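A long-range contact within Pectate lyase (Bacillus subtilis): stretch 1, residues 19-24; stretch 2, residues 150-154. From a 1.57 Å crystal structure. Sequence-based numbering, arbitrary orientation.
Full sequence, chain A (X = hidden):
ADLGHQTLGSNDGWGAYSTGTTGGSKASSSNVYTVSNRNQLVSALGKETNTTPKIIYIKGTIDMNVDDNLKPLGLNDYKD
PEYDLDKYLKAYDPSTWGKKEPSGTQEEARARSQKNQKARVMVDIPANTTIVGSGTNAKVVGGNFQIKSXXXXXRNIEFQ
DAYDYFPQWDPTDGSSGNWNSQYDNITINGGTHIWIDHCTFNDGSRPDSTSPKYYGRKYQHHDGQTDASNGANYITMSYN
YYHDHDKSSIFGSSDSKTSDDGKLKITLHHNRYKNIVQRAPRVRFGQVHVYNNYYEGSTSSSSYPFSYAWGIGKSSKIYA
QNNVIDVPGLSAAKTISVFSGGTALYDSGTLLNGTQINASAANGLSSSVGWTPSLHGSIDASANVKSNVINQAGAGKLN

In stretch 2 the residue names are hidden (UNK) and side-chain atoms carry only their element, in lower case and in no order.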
# COMPACT_ATOMS: atom_id res chain seq x y z
N THR A 19 -21.60 3.74 8.97
CA THR A 19 -21.99 2.32 9.09
C THR A 19 -20.82 1.47 9.57
O THR A 19 -21.00 0.28 9.86
CB THR A 19 -22.53 1.77 7.75
OG1 THR A 19 -21.63 2.10 6.68
CG2 THR A 19 -23.88 2.42 7.41
N GLY A 20 -19.63 2.07 9.63
CA GLY A 20 -18.43 1.42 10.16
C GLY A 20 -17.96 0.21 9.36
O GLY A 20 -18.39 -0.02 8.22
N THR A 21 -17.04 -0.57 9.94
CA THR A 21 -16.44 -1.67 9.19
C THR A 21 -16.65 -3.01 9.90
O THR A 21 -16.00 -3.33 10.89
CB THR A 21 -14.95 -1.40 8.89
OG1 THR A 21 -14.88 -0.17 8.15
CG2 THR A 21 -14.39 -2.52 8.05
N THR A 22 -17.60 -3.79 9.37
CA THR A 22 -17.92 -5.07 9.96
C THR A 22 -17.56 -6.23 9.03
O THR A 22 -17.70 -7.42 9.43
CB THR A 22 -19.46 -5.13 10.28
OG1 THR A 22 -20.19 -4.81 9.08
CG2 THR A 22 -19.84 -4.10 11.43
N GLY A 23 -17.13 -5.91 7.79
CA GLY A 23 -16.72 -6.94 6.82
C GLY A 23 -17.76 -8.04 6.70
O GLY A 23 -18.97 -7.75 6.59
N GLY A 24 -17.31 -9.30 6.76
CA GLY A 24 -18.20 -10.46 6.61
C GLY A 24 -18.64 -11.11 7.92
O GLY A 24 -19.04 -12.29 7.94
N UNK A 150 -17.54 -1.60 -0.56
CA UNK A 150 -17.68 -1.16 0.82
C UNK A 150 -17.61 -2.30 1.79
O UNK A 150 -18.14 -3.38 1.55
c UNK A 150 -19.19 0.21 2.40
o UNK A 150 -18.67 1.34 2.57
c UNK A 150 -19.02 -0.43 1.00
o UNK A 150 -19.85 -0.35 3.31
N UNK A 151 -16.97 -2.04 2.94
CA UNK A 151 -17.11 -2.86 4.14
C UNK A 151 -16.26 -4.13 4.04
O UNK A 151 -16.75 -5.25 3.86
o UNK A 151 -17.99 -3.45 6.75
n UNK A 151 -19.74 -4.65 6.00
c UNK A 151 -18.57 -3.21 4.44
c UNK A 151 -18.74 -3.79 5.83
N UNK A 152 -14.95 -3.93 4.18
CA UNK A 152 -14.00 -5.01 3.95
C UNK A 152 -12.94 -5.01 5.02
O UNK A 152 -12.38 -3.94 5.36
c UNK A 152 -13.34 -4.91 2.51
c UNK A 152 -12.20 -5.94 2.36
c UNK A 152 -14.39 -5.11 1.38
N UNK A 153 -12.62 -6.21 5.52
CA UNK A 153 -11.61 -6.38 6.56
C UNK A 153 -10.53 -7.33 6.03
O UNK A 153 -10.85 -8.39 5.56
c UNK A 153 -14.04 -6.47 9.62
c UNK A 153 -12.25 -6.94 7.85
c UNK A 153 -13.23 -5.91 8.44
c UNK A 153 -11.18 -7.33 8.86
N UNK A 154 -9.25 -6.93 6.16
CA UNK A 154 -8.11 -7.77 5.77
C UNK A 154 -7.14 -7.80 6.97
O UNK A 154 -6.64 -6.74 7.36
c UNK A 154 -6.18 -8.11 4.16
c UNK A 154 -8.31 -6.84 3.37
c UNK A 154 -7.35 -7.18 4.55
c UNK A 154 -9.01 -8.03 2.75
O HOH W 1 -20.13 -0.02 6.05

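Position 150 carries four side-chain atoms, two carbons and two oxygens. Both oxygens lie within bonding distance of the second carbon, so the chain ends in a planar fork after a single methylene. No side-chain atom comes within 4.5 Å of stretch 1, but one oxygen is 2.8 Å from water 1, which also lies 2.8 Å from Gly20 O and 2.7 Å from Thr19 OG1. Two oxygens on the carbon after CB define a carboxylate one methylene from the backbone: Asp150. Its OD2 accepts from the water, which donates to Gly20 O as well, although more acceptors are in reach than the water has protons.

Position 151 has the same skeleton, two carbons with a fork at the second, but the terminal atoms are one oxygen and one nitrogen, which makes the group a carboxamide. The oxygen lies 2.7 Å from Thr22 N and 2.8 Å from Gly23 N, and the nitrogen 3.1 Å from Thr22 OG1. This is Asn151. OD1 accepts from both successive backbone amides, with N-H...O angles of 142° at Thr22 and 148° at Gly23, while ND2 donates to Thr22 OG1 at 150°. The CA-to-CB bond points sideways, yet chi1 of -167° (t) and chi2 of 31° bring the amide to the loop. The backbone takes part too: Gly23 CA approaches Asn151 O at 3.4 Å, with an angle of 171° at the hydrogen, a nearly linear CA-H...O contact.

Position 152 shows three carbons, the first bonded to the other two, with no heteroatom. None of the three touches stretch 1, and the CA-to-CB bond points away from it. A fork at CB with two one-carbon arms is Val152. Its share of the contact falls to the backbone: Val152 O is 3.6 Å from Thr21 CG2.

Position 153 has four carbons, forked at the first, with one arm of two carbons and one of a single carbon. CA-to-CB points toward stretch 1; the carbon ending the longer arm lies 3.6 Å from Gly23 N and 3.6 Å from Thr22 C, and the inner carbon of that arm 3.6 Å from Thr21 CG2. That branching identifies Ile153, with chi1 of -65° (m) and chi2 of 172° (t) carrying CG1 and CD1 to these contacts. An ideal CB on Gly23 would fall 2.9 Å from Ile153 CD1, a clash, and the positive phi of Gly23 (50°) independently favours glycine.

Position 154 again has four carbons forked at the first, one arm two carbons long. They touch nothing on stretch 1, and none of the residue's surface is covered. This is Ile154.

The contact buries 310 Å² in total and joins residues at least 128 positions apart. Asn151 has the largest covered area of any residue in it, 85 Å², and its carboxamide satisfies two consecutive amides of a segment lacking regular secondary structure. Ile153 packs beside this polar site against Thr21, Thr22 and Gly23, and the water links Asp150 to Thr19 and Gly20.

Stretch 2 150-154: DNVII
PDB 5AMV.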